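Glutaconate CoA-transferase subunit A (Acidaminococcus fermentans, PDB 1POI) transfers the coenzyme A moiety from acetyl-CoA to (R)-2-hydroxyglutarate and related acids such as glutaconate, a step in glutamate degradation. Local coordinates at residues N76-W89 and L260-F273. Residues are numbered along the deposited sequence; the frame is centred on the assembly and turned at random.
Sequences NSGVTNVSRRFRKW and LKVYDKVSKTQEDF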
loop_
_atom_site.group_PDB
_atom_site.type_symbol
_atom_site.label_atom_id
_atom_site.label_comp_id
_atom_site.label_asym_id
_atom_site.label_seq_id
_atom_site.Cartn_x
_atom_site.Cartn_y
_atom_site.Cartn_z
ATOM N N ASN A 76 -4.838 -30.391 16.974
ATOM C CA ASN A 76 -5.341 -29.037 16.869
ATOM C C ASN A 76 -4.353 -28.286 17.794
ATOM O O ASN A 76 -4.693 -27.879 18.907
ATOM C CB ASN A 76 -6.782 -28.977 17.361
ATOM C CG ASN A 76 -7.752 -28.554 16.270
ATOM O OD1 ASN A 76 -7.362 -27.979 15.254
ATOM N ND2 ASN A 76 -9.020 -28.848 16.464
ATOM N N SER A 77 -3.104 -28.215 17.329
ATOM C CA SER A 77 -1.970 -27.617 18.028
ATOM C C SER A 77 -2.316 -26.496 18.996
ATOM O O SER A 77 -2.888 -25.477 18.603
ATOM C CB SER A 77 -0.943 -27.123 17.008
ATOM O OG SER A 77 -0.781 -28.039 15.940
ATOM N N GLY A 78 -1.941 -26.687 20.259
ATOM C CA GLY A 78 -2.218 -25.697 21.285
ATOM C C GLY A 78 -3.415 -26.112 22.116
ATOM O O GLY A 78 -3.324 -26.184 23.335
ATOM N N VAL A 79 -4.533 -26.387 21.446
ATOM C CA VAL A 79 -5.753 -26.829 22.098
ATOM C C VAL A 79 -5.737 -28.358 22.298
ATOM O O VAL A 79 -5.760 -28.839 23.430
ATOM C CB VAL A 79 -6.963 -26.387 21.301
ATOM C CG1 VAL A 79 -8.231 -26.831 22.001
ATOM C CG2 VAL A 79 -6.928 -24.866 21.136
ATOM N N THR A 80 -5.682 -29.132 21.217
ATOM C CA THR A 80 -5.616 -30.590 21.355
ATOM C C THR A 80 -4.257 -31.099 20.908
ATOM O O THR A 80 -3.894 -30.979 19.740
ATOM C CB THR A 80 -6.670 -31.335 20.533
ATOM O OG1 THR A 80 -7.943 -30.695 20.664
ATOM C CG2 THR A 80 -6.781 -32.747 21.052
ATOM N N ASN A 81 -3.542 -31.716 21.836
ATOM C CA ASN A 81 -2.208 -32.255 21.583
ATOM C C ASN A 81 -2.097 -33.301 20.492
ATOM O O ASN A 81 -1.137 -33.305 19.733
ATOM C CB ASN A 81 -1.632 -32.856 22.864
ATOM C CG ASN A 81 -0.999 -31.817 23.758
ATOM O OD1 ASN A 81 -0.868 -30.637 23.380
ATOM N ND2 ASN A 81 -0.588 -32.244 24.953
ATOM N N VAL A 82 -3.017 -34.260 20.527
ATOM C CA VAL A 82 -3.095 -35.382 19.590
ATOM C C VAL A 82 -4.578 -35.552 19.366
ATOM O O VAL A 82 -5.285 -35.903 20.295
ATOM C CB VAL A 82 -2.570 -36.689 20.244
ATOM C CG1 VAL A 82 -2.554 -37.823 19.224
ATOM C CG2 VAL A 82 -1.174 -36.463 20.833
ATOM N N SER A 83 -5.056 -35.231 18.169
ATOM C CA SER A 83 -6.477 -35.350 17.855
ATOM C C SER A 83 -7.054 -36.639 18.417
ATOM O O SER A 83 -6.478 -37.723 18.285
ATOM C CB SER A 83 -6.715 -35.265 16.357
ATOM O OG SER A 83 -6.355 -33.987 15.869
ATOM N N ARG A 84 -8.213 -36.500 19.037
ATOM C CA ARG A 84 -8.861 -37.611 19.697
ATOM C C ARG A 84 -9.563 -38.642 18.822
ATOM O O ARG A 84 -9.352 -39.821 19.025
ATOM C CB ARG A 84 -9.757 -37.066 20.812
ATOM C CG ARG A 84 -8.981 -36.112 21.725
ATOM C CD ARG A 84 -9.892 -35.276 22.590
ATOM N NE ARG A 84 -9.158 -34.319 23.416
ATOM C CZ ARG A 84 -8.330 -34.649 24.406
ATOM N NH1 ARG A 84 -8.109 -35.919 24.706
ATOM N NH2 ARG A 84 -7.716 -33.703 25.104
ATOM N N ARG A 85 -10.374 -38.223 17.853
ATOM C CA ARG A 85 -11.042 -39.194 16.987
ATOM C C ARG A 85 -9.945 -39.972 16.267
ATOM O O ARG A 85 -9.997 -41.197 16.158
ATOM C CB ARG A 85 -11.934 -38.501 15.959
ATOM C CG ARG A 85 -13.396 -38.270 16.367
ATOM C CD ARG A 85 -13.680 -38.529 17.842
ATOM N NE ARG A 85 -13.905 -39.931 18.159
ATOM C CZ ARG A 85 -13.539 -40.504 19.305
ATOM N NH1 ARG A 85 -12.925 -39.809 20.252
ATOM N NH2 ARG A 85 -13.803 -41.783 19.518
ATOM N N PHE A 86 -8.921 -39.236 15.847
ATOM C CA PHE A 86 -7.753 -39.759 15.157
ATOM C C PHE A 86 -7.063 -40.853 15.983
ATOM O O PHE A 86 -7.064 -42.001 15.583
ATOM C CB PHE A 86 -6.799 -38.572 14.825
ATOM C CG PHE A 86 -5.360 -38.964 14.563
ATOM C CD1 PHE A 86 -4.964 -39.432 13.317
ATOM C CD2 PHE A 86 -4.409 -38.890 15.578
ATOM C CE1 PHE A 86 -3.640 -39.828 13.089
ATOM C CE2 PHE A 86 -3.091 -39.278 15.361
ATOM C CZ PHE A 86 -2.708 -39.750 14.113
ATOM N N ARG A 87 -6.541 -40.535 17.165
ATOM C CA ARG A 87 -5.851 -41.551 17.956
ATOM C C ARG A 87 -6.748 -42.666 18.463
ATOM O O ARG A 87 -6.265 -43.740 18.813
ATOM C CB ARG A 87 -5.068 -40.927 19.115
ATOM C CG ARG A 87 -5.912 -40.285 20.205
ATOM C CD ARG A 87 -5.670 -40.948 21.583
ATOM N NE ARG A 87 -4.300 -40.808 22.090
ATOM C CZ ARG A 87 -3.788 -39.686 22.612
ATOM N NH1 ARG A 87 -4.529 -38.576 22.698
ATOM N NH2 ARG A 87 -2.541 -39.683 23.092
ATOM N N LYS A 88 -8.054 -42.427 18.491
ATOM C CA LYS A 88 -8.992 -43.441 18.965
ATOM C C LYS A 88 -9.242 -44.465 17.867
ATOM O O LYS A 88 -9.083 -45.673 18.069
ATOM C CB LYS A 88 -10.313 -42.803 19.422
ATOM C CG LYS A 88 -11.173 -43.711 20.280
ATOM C CD LYS A 88 -10.355 -44.412 21.369
ATOM C CE LYS A 88 -10.050 -45.874 21.006
ATOM N NZ LYS A 88 -8.958 -46.449 21.861
ATOM N N TRP A 89 -9.616 -43.983 16.695
ATOM C CA TRP A 89 -9.848 -44.887 15.599
ATOM C C TRP A 89 -8.601 -45.669 15.241
ATOM O O TRP A 89 -8.681 -46.857 14.952
ATOM C CB TRP A 89 -10.374 -44.142 14.403
ATOM C CG TRP A 89 -11.792 -43.828 14.542
ATOM C CD1 TRP A 89 -12.401 -43.246 15.608
ATOM C CD2 TRP A 89 -12.803 -44.049 13.564
ATOM N NE1 TRP A 89 -13.741 -43.080 15.351
ATOM C CE2 TRP A 89 -14.014 -43.568 14.099
ATOM C CE3 TRP A 89 -12.804 -44.607 12.275
ATOM C CZ2 TRP A 89 -15.216 -43.625 13.391
ATOM C CZ3 TRP A 89 -13.996 -44.660 11.573
ATOM C CH2 TRP A 89 -15.184 -44.174 12.129
ATOM N N LEU A 260 -12.396 -23.994 19.745
ATOM C CA LEU A 260 -11.466 -25.100 19.669
ATOM C C LEU A 260 -11.409 -25.856 20.974
ATOM O O LEU A 260 -11.000 -27.010 20.991
ATOM C CB LEU A 260 -10.049 -24.646 19.315
ATOM C CG LEU A 260 -9.682 -24.038 17.962
ATOM C CD1 LEU A 260 -8.218 -23.685 18.015
ATOM C CD2 LEU A 260 -9.968 -24.973 16.808
ATOM N N LYS A 261 -11.746 -25.204 22.078
ATOM C CA LYS A 261 -11.710 -25.879 23.379
ATOM C C LYS A 261 -12.921 -26.786 23.539
ATOM O O LYS A 261 -12.829 -27.854 24.142
ATOM C CB LYS A 261 -11.641 -24.880 24.535
ATOM C CG LYS A 261 -10.322 -24.142 24.651
ATOM C CD LYS A 261 -10.027 -23.820 26.103
ATOM C CE LYS A 261 -9.040 -22.663 26.240
ATOM N NZ LYS A 261 -9.645 -21.333 25.892
ATOM N N VAL A 262 -14.054 -26.345 22.998
ATOM C CA VAL A 262 -15.284 -27.126 23.038
ATOM C C VAL A 262 -14.976 -28.424 22.320
ATOM O O VAL A 262 -15.065 -29.503 22.909
ATOM C CB VAL A 262 -16.414 -26.431 22.281
ATOM C CG1 VAL A 262 -17.624 -27.304 22.240
ATOM C CG2 VAL A 262 -16.738 -25.110 22.937
ATOM N N TYR A 263 -14.526 -28.295 21.069
ATOM C CA TYR A 263 -14.171 -29.439 20.247
ATOM C C TYR A 263 -13.168 -30.356 20.966
ATOM O O TYR A 263 -13.297 -31.577 20.898
ATOM C CB TYR A 263 -13.621 -28.982 18.888
ATOM C CG TYR A 263 -13.370 -30.125 17.919
ATOM C CD1 TYR A 263 -14.391 -30.610 17.110
ATOM C CD2 TYR A 263 -12.135 -30.784 17.891
ATOM C CE1 TYR A 263 -14.200 -31.735 16.307
ATOM C CE2 TYR A 263 -11.930 -31.907 17.091
ATOM C CZ TYR A 263 -12.970 -32.376 16.304
ATOM O OH TYR A 263 -12.773 -33.481 15.519
ATOM N N ASP A 264 -12.201 -29.780 21.676
ATOM C CA ASP A 264 -11.201 -30.583 22.379
ATOM C C ASP A 264 -11.815 -31.570 23.346
ATOM O O ASP A 264 -11.334 -32.691 23.481
ATOM C CB ASP A 264 -10.227 -29.700 23.157
ATOM C CG ASP A 264 -9.389 -30.494 24.182
ATOM O OD1 ASP A 264 -8.558 -31.333 23.782
ATOM O OD2 ASP A 264 -9.559 -30.275 25.402
ATOM N N LYS A 265 -12.832 -31.123 24.071
ATOM C CA LYS A 265 -13.466 -31.974 25.059
ATOM C C LYS A 265 -14.531 -32.846 24.420
ATOM O O LYS A 265 -14.639 -34.031 24.722
ATOM C CB LYS A 265 -14.018 -31.128 26.218
ATOM C CG LYS A 265 -15.167 -30.190 25.867
ATOM C CD LYS A 265 -16.481 -30.688 26.450
ATOM C CE LYS A 265 -17.679 -29.902 25.910
ATOM N NZ LYS A 265 -18.981 -30.579 26.257
ATOM N N VAL A 266 -15.319 -32.248 23.540
ATOM C CA VAL A 266 -16.358 -32.954 22.814
ATOM C C VAL A 266 -15.811 -34.223 22.123
ATOM O O VAL A 266 -16.323 -35.321 22.321
ATOM C CB VAL A 266 -16.965 -32.030 21.771
ATOM C CG1 VAL A 266 -17.667 -32.824 20.724
ATOM C CG2 VAL A 266 -17.932 -31.075 22.435
ATOM N N SER A 267 -14.723 -34.080 21.375
ATOM C CA SER A 267 -14.115 -35.202 20.667
ATOM C C SER A 267 -13.450 -36.263 21.547
ATOM O O SER A 267 -12.688 -37.079 21.016
ATOM C CB SER A 267 -13.059 -34.685 19.689
ATOM O OG SER A 267 -11.985 -34.073 20.399
ATOM N N LYS A 268 -13.648 -36.230 22.868
ATOM C CA LYS A 268 -13.015 -37.245 23.719
ATOM C C LYS A 268 -13.795 -38.538 23.681
ATOM O O LYS A 268 -13.352 -39.549 24.239
ATOM C CB LYS A 268 -12.855 -36.788 25.168
ATOM C CG LYS A 268 -12.042 -35.530 25.324
ATOM C CD LYS A 268 -11.680 -35.236 26.770
ATOM C CE LYS A 268 -10.999 -33.861 26.864
ATOM N NZ LYS A 268 -10.433 -33.562 28.200
ATOM N N THR A 269 -15.002 -38.477 23.118
ATOM C CA THR A 269 -15.853 -39.648 22.971
ATOM C C THR A 269 -16.691 -39.500 21.706
ATOM O O THR A 269 -17.170 -38.402 21.361
ATOM C CB THR A 269 -16.832 -39.852 24.151
ATOM O OG1 THR A 269 -17.872 -38.866 24.088
ATOM C CG2 THR A 269 -16.131 -39.778 25.501
ATOM N N GLN A 270 -16.928 -40.633 21.066
ATOM C CA GLN A 270 -17.713 -40.717 19.850
ATOM C C GLN A 270 -19.126 -40.154 20.030
ATOM O O GLN A 270 -19.695 -39.572 19.099
ATOM C CB GLN A 270 -17.804 -42.174 19.433
ATOM C CG GLN A 270 -18.257 -42.377 18.018
ATOM C CD GLN A 270 -17.287 -41.800 17.033
ATOM O OE1 GLN A 270 -16.069 -41.948 17.187
ATOM N NE2 GLN A 270 -17.811 -41.101 16.031
ATOM N N GLU A 271 -19.685 -40.338 21.229
ATOM C CA GLU A 271 -21.031 -39.866 21.557
ATOM C C GLU A 271 -21.091 -38.353 21.560
ATOM O O GLU A 271 -21.959 -37.745 20.903
ATOM C CB GLU A 271 -21.441 -40.320 22.954
ATOM C CG GLU A 271 -21.490 -41.808 23.203
ATOM C CD GLU A 271 -22.315 -42.144 24.449
ATOM O OE1 GLU A 271 -22.892 -41.209 25.060
ATOM O OE2 GLU A 271 -22.400 -43.345 24.808
ATOM N N ASP A 272 -20.194 -37.765 22.363
ATOM C CA ASP A 272 -20.105 -36.314 22.515
ATOM C C ASP A 272 -19.802 -35.754 21.152
ATOM O O ASP A 272 -20.393 -34.745 20.745
ATOM C CB ASP A 272 -18.982 -35.912 23.491
ATOM C CG ASP A 272 -19.329 -36.162 24.966
ATOM O OD1 ASP A 272 -20.524 -36.335 25.314
ATOM O OD2 ASP A 272 -18.381 -36.162 25.788
ATOM N N PHE A 273 -18.923 -36.466 20.439
ATOM C CA PHE A 273 -18.489 -36.097 19.099
ATOM C C PHE A 273 -19.630 -36.040 18.089
ATOM O O PHE A 273 -19.857 -35.012 17.436
ATOM C CB PHE A 273 -17.428 -37.074 18.605
ATOM C CG PHE A 273 -16.920 -36.751 17.239
ATOM C CD1 PHE A 273 -16.001 -35.720 17.052
ATOM C CD2 PHE A 273 -17.412 -37.421 16.120
ATOM C CE1 PHE A 273 -15.586 -35.356 15.773
ATOM C CE2 PHE A 273 -17.002 -37.062 14.834
ATOM C CZ PHE A 273 -16.089 -36.027 14.665
HETATM O O HOH W 1 -9.667 -33.757 18.437
#
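L260 opens the contact with its CD1 3.6 Å from V79 CG2, the two side chains crossing at about a right angle. Y263 crosses the amide of N76 nearly perpendicularly, while its OH bonds to D58 of helix 55-62. Next along the helix, D264 has its first torsion near trans (chi1 166°), which swings the carboxylate round toward 76-89. There a single oxygen, OD1, takes three donors: R84 NH2 at 2.8 Å on its syn side, R84 NE from above the carboxylate plane, and T80 OG1 on the anti side. R84 thus grips side-on, the guanidinium and carboxylate planes 57° apart. S267, where helix 257-266 ends, gives its carbonyl O to R85 NH1 at 2.8 Å; its OG shares a water with R84 N. K268 runs alongside R84 with CE over the guanidinium face. Past the T269 N-cap, Q270 bends at chi2 (63°) and brings OE1 to R85 NE, R85 NH2 and, in the indole plane, W89 NE1 at 3.2 Å; its NE2 bonds to G62 O. F273 closes the row, R85 CG standing 3.6 Å from the ring centroid in a CH-pi contact. Helices 257-266 and 270-282 are thereby joined to residues 76-89 of the coenzyme A transferase family region, two oxygens collecting three donors each. R84, with K268 NZ 4.1 Å from its NH2, is probably balanced at least partly by D264, whereas R85 is probably stabilised by the dipoles of the S267 carbonyl and the Q270 amide.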